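Local coordinates for glycosylation Associate Protein 2 (Streptococcus agalactiae serotype V, PDB 6OYC) that probably takes part, together with its partner proteins Gap1 and Gap3, in the glycosylation and accessory Sec export of a streptococcal surface glycoprotein, at residues 274-277 / 283-286. Residues are numbered along the deposited sequence; the frame is centred on the assembly and turned at random.
Sequences ERHI and EFMT
His276 holds its imidazole nearly parallel (9°) to the phenyl ring of Phe284, over its rim and displaced so that little of either ring covers the other, with His276 CD2 3.4 Å from Phe284 CE2. What sits over the phenyl face is His276 CB, 3.7 Å from the ring centroid in a CH-pi contact. With CG set between its backbone N and C (chi1 63°), the Phe284 ring is carried toward His276. The rotation of the imidazole is limited by an in-plane hydrogen bond at its edge, between His276 NE2 and Thr286 OG1 (2.8 Å), either atom being a possible donor. A water links that same hydroxyl to Glu274 OE1, which is also in a salt bridge with Lys354 of helix 341-358.

The two strands form an antiparallel beta hairpin at the margin of the mixed sheet of an alpha/beta-hydrolase-like domain, strand 274-277 being the outermost. Four backbone bonds join them, among them His276 N to Phe284 O at 2.9 Å.

On the face carrying Arg275, Ile277, Glu283 and Met285, the extended arginine chain runs diagonally past its own partner Met285 to Glu283, the partner of Ile277. Arg275 NE meets Glu283 OE1 at 2.6 Å, an almost straight hydrogen bond within a salt bridge, lying in the guanidinium plane and taken by the anti lone pair of OE1. The two planar groups stand 82° apart. Ile277 CD1 packs alongside Glu283 CG at 3.7 Å, while Glu283 OE2 turns to Arg260 of strand 251-262, tying the hairpin to the neighbouring beta domain.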
# COMPACT_ATOMS: atom_id res chain seq x y z
N GLU B 274 2.29 5.30 -2.27
CA GLU B 274 2.52 5.23 -3.71
C GLU B 274 1.95 3.93 -4.27
O GLU B 274 2.05 2.87 -3.65
CB GLU B 274 4.02 5.32 -4.03
CG GLU B 274 4.63 6.71 -3.82
CD GLU B 274 6.04 6.81 -4.41
OE1 GLU B 274 7.02 6.45 -3.71
OE2 GLU B 274 6.17 7.22 -5.58
N ARG B 275 1.36 4.03 -5.46
CA ARG B 275 0.79 2.90 -6.17
C ARG B 275 1.68 2.55 -7.35
O ARG B 275 2.11 3.44 -8.09
CB ARG B 275 -0.62 3.23 -6.64
CG ARG B 275 -1.28 2.19 -7.57
CD ARG B 275 -2.81 2.37 -7.52
NE ARG B 275 -3.53 1.58 -8.51
CZ ARG B 275 -3.76 1.97 -9.76
NH1 ARG B 275 -3.33 3.15 -10.20
NH2 ARG B 275 -4.45 1.18 -10.56
N HIS B 276 1.96 1.26 -7.54
CA HIS B 276 2.67 0.78 -8.71
C HIS B 276 1.85 -0.34 -9.34
O HIS B 276 1.11 -1.04 -8.64
CB HIS B 276 4.09 0.29 -8.33
CG HIS B 276 4.77 1.15 -7.30
ND1 HIS B 276 5.77 2.04 -7.61
CD2 HIS B 276 4.57 1.26 -5.96
CE1 HIS B 276 6.17 2.66 -6.52
NE2 HIS B 276 5.45 2.21 -5.50
N ILE B 277 1.98 -0.50 -10.66
CA ILE B 277 1.12 -1.43 -11.39
C ILE B 277 1.83 -1.94 -12.63
O ILE B 277 2.67 -1.25 -13.22
CB ILE B 277 -0.23 -0.76 -11.73
CG1 ILE B 277 -1.27 -1.79 -12.13
CG2 ILE B 277 -0.07 0.29 -12.83
CD1 ILE B 277 -2.68 -1.28 -11.89
N GLU B 283 -1.12 -4.79 -8.78
CA GLU B 283 -0.59 -3.68 -8.02
C GLU B 283 0.28 -4.15 -6.87
O GLU B 283 0.11 -5.26 -6.35
CB GLU B 283 -1.71 -2.80 -7.44
CG GLU B 283 -2.82 -2.43 -8.42
CD GLU B 283 -4.09 -1.95 -7.71
OE1 GLU B 283 -4.37 -0.73 -7.70
OE2 GLU B 283 -4.80 -2.80 -7.15
N PHE B 284 1.20 -3.27 -6.47
CA PHE B 284 1.71 -3.22 -5.12
C PHE B 284 1.78 -1.75 -4.72
O PHE B 284 1.77 -0.85 -5.57
CB PHE B 284 3.10 -3.90 -4.96
CG PHE B 284 4.23 -3.25 -5.75
CD1 PHE B 284 4.46 -3.59 -7.08
CD2 PHE B 284 5.10 -2.34 -5.14
CE1 PHE B 284 5.51 -3.01 -7.80
CE2 PHE B 284 6.16 -1.76 -5.85
CZ PHE B 284 6.36 -2.09 -7.17
N MET B 285 1.84 -1.51 -3.42
CA MET B 285 1.94 -0.15 -2.92
C MET B 285 3.17 -0.03 -2.02
O MET B 285 3.63 -1.00 -1.42
CB MET B 285 0.68 0.26 -2.15
CG MET B 285 -0.48 0.52 -3.07
SD MET B 285 -1.22 -1.01 -3.63
CE MET B 285 -2.70 -0.35 -4.43
N THR B 286 3.69 1.19 -1.93
CA THR B 286 4.84 1.45 -1.08
C THR B 286 4.58 2.69 -0.26
O THR B 286 3.93 3.63 -0.71
CB THR B 286 6.14 1.61 -1.91
OG1 THR B 286 5.99 2.70 -2.82
CG2 THR B 286 6.45 0.34 -2.70
O HOH W 1 6.78 5.01 -1.64